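Local atomic coordinates of nickel-dependent hydrogenase large subunit (Allochromatium vinosum, PDB entry 3MYR), a protein that oxidises molecular hydrogen at a nickel-iron active centre, as the large subunit of a heterodimeric [NiFe] hydrogenase. Residues G279-Y284 with S385-P390. Residues are numbered along the deposited sequence; the frame is centred on the assembly and turned at random.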
loop_
_atom_site.group_PDB
_atom_site.type_symbol
_atom_site.label_atom_id
_atom_site.label_comp_id
_atom_site.label_asym_id
_atom_site.label_seq_id
_atom_site.Cartn_x
_atom_site.Cartn_y
_atom_site.Cartn_z
ATOM N N GLY B 279 -1.525 -8.386 23.950
ATOM C CA GLY B 279 -1.356 -9.800 24.201
ATOM C C GLY B 279 -2.277 -10.745 23.379
ATOM O O GLY B 279 -2.206 -11.957 23.573
ATOM N N ASN B 280 -3.125 -10.213 22.502
ATOM C CA ASN B 280 -4.076 -11.029 21.695
ATOM C C ASN B 280 -3.746 -10.829 20.217
ATOM O O ASN B 280 -3.473 -9.706 19.821
ATOM C CB ASN B 280 -5.499 -10.537 21.922
ATOM C CG ASN B 280 -5.849 -10.472 23.416
ATOM O OD1 ASN B 280 -5.431 -11.341 24.203
ATOM N ND2 ASN B 280 -6.616 -9.476 23.797
ATOM N N PHE B 281 -3.777 -11.900 19.417
ATOM C CA PHE B 281 -3.344 -11.846 18.012
ATOM C C PHE B 281 -4.335 -12.604 17.158
ATOM O O PHE B 281 -4.828 -13.614 17.577
ATOM C CB PHE B 281 -1.939 -12.430 17.858
ATOM C CG PHE B 281 -0.954 -11.695 18.663
ATOM C CD1 PHE B 281 -0.807 -11.993 20.027
ATOM C CD2 PHE B 281 -0.223 -10.623 18.099
ATOM C CE1 PHE B 281 0.100 -11.230 20.858
ATOM C CE2 PHE B 281 0.674 -9.878 18.892
ATOM C CZ PHE B 281 0.774 -10.142 20.291
ATOM N N LEU B 282 -4.613 -12.117 15.958
ATOM C CA LEU B 282 -5.596 -12.757 15.135
ATOM C C LEU B 282 -5.041 -12.973 13.712
ATOM O O LEU B 282 -4.483 -12.033 13.102
ATOM C CB LEU B 282 -6.854 -11.867 15.125
ATOM C CG LEU B 282 -7.951 -12.144 14.103
ATOM C CD1 LEU B 282 -8.705 -13.410 14.557
ATOM C CD2 LEU B 282 -8.885 -10.953 14.012
ATOM N N CYS B 283 -5.277 -14.193 13.184
ATOM C CA CYS B 283 -4.986 -14.548 11.800
ATOM C C CYS B 283 -6.186 -15.212 11.151
ATOM O O CYS B 283 -6.755 -16.122 11.729
ATOM C CB CYS B 283 -3.843 -15.564 11.719
ATOM S SG CYS B 283 -2.310 -14.919 12.391
ATOM N N TYR B 284 -6.474 -14.841 9.910
ATOM C CA TYR B 284 -7.397 -15.625 9.106
ATOM C C TYR B 284 -6.669 -16.738 8.366
ATOM O O TYR B 284 -7.331 -17.686 7.889
ATOM C CB TYR B 284 -8.142 -14.742 8.117
ATOM C CG TYR B 284 -8.903 -13.570 8.698
ATOM C CD1 TYR B 284 -9.395 -13.599 10.022
ATOM C CD2 TYR B 284 -9.243 -12.459 7.871
ATOM C CE1 TYR B 284 -10.160 -12.513 10.533
ATOM C CE2 TYR B 284 -10.022 -11.327 8.396
ATOM C CZ TYR B 284 -10.414 -11.363 9.736
ATOM O OH TYR B 284 -11.129 -10.278 10.224
ATOM N N SER B 385 -9.750 -6.391 21.855
ATOM C CA SER B 385 -8.749 -5.755 21.022
ATOM C C SER B 385 -7.696 -6.761 20.694
ATOM O O SER B 385 -7.210 -7.428 21.599
ATOM C CB SER B 385 -8.097 -4.606 21.762
ATOM O OG SER B 385 -8.987 -3.515 21.780
ATOM N N VAL B 386 -7.320 -6.845 19.403
ATOM C CA VAL B 386 -6.312 -7.777 18.998
ATOM C C VAL B 386 -5.286 -7.061 18.091
ATOM O O VAL B 386 -5.561 -5.978 17.543
ATOM C CB VAL B 386 -6.943 -9.041 18.265
ATOM C CG1 VAL B 386 -7.954 -9.738 19.114
ATOM C CG2 VAL B 386 -7.633 -8.610 17.007
ATOM N N GLU B 387 -4.137 -7.703 17.908
ATOM C CA GLU B 387 -3.135 -7.225 16.962
ATOM C C GLU B 387 -3.110 -8.189 15.764
ATOM O O GLU B 387 -3.201 -9.428 15.958
ATOM C CB GLU B 387 -1.747 -7.182 17.587
ATOM C CG GLU B 387 -0.649 -6.971 16.520
ATOM C CD GLU B 387 0.725 -6.612 17.088
ATOM O OE1 GLU B 387 1.753 -6.723 16.349
ATOM O OE2 GLU B 387 0.794 -6.260 18.292
ATOM N N VAL B 388 -2.997 -7.646 14.536
ATOM C CA VAL B 388 -2.829 -8.521 13.390
ATOM C C VAL B 388 -1.502 -8.184 12.706
ATOM O O VAL B 388 -0.894 -7.134 12.962
ATOM C CB VAL B 388 -4.003 -8.363 12.342
ATOM C CG1 VAL B 388 -5.348 -8.795 13.043
ATOM C CG2 VAL B 388 -4.124 -6.872 11.893
ATOM N N GLY B 389 -1.065 -9.030 11.797
ATOM C CA GLY B 389 0.099 -8.628 10.983
ATOM C C GLY B 389 1.225 -9.636 11.214
ATOM O O GLY B 389 0.988 -10.777 11.683
ATOM N N PRO B 390 2.466 -9.251 10.845
ATOM C CA PRO B 390 3.555 -10.222 10.924
ATOM C C PRO B 390 3.755 -10.855 12.278
ATOM O O PRO B 390 4.129 -12.026 12.344
ATOM C CB PRO B 390 4.820 -9.398 10.521
ATOM C CG PRO B 390 4.248 -8.317 9.583
ATOM C CD PRO B 390 2.871 -7.972 10.232
HETATM O O HOH W 1 -3.032 -11.351 10.993
#
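The Phe281 and Glu387 side chains lie side by side, pointing the same way, with ring and carboxylate planes 51° apart; ring atom CE2 comes obliquely within 3.7 Å of Glu387 OE2, while Glu387 CB and CG run past CD2 and CE2. Glu387 reaches there with CG anti to its backbone N (chi1 168°) and an extended chain, and its OE1 forms a salt bridge with Arg429. Leu391, Ala392 and Leu395 of helix 390-399 also touch the Phe281 side chain. The second flat group, the Asn280 amide, sends ND2 to Ser385 O (3.1 Å), the acceptor nearly in the amide plane; its OD1 takes the backbone N-H of Asp307. Phe281 and Glu387 form a single parallel beta bridge, with Glu387 N giving to Asn280 O at 2.8 Å and Leu282 N to Glu387 O at 3.0 Å. Residues 385-390 thus flank strand 281-288, whose antiparallel partner is strand 300-305. Leu282 CB packs against Val386 CG2 (3.8 Å) and Val388 CG1 (4.0 Å), beside Trp512. Where the chains diverge, a bridging water donates to Leu282 O and accepts from Gly389 N, at the N-cap of helix 390-399. The side chain of Val388 is about 7 Å from the bound Ni-Fe oxidized active center (NFV).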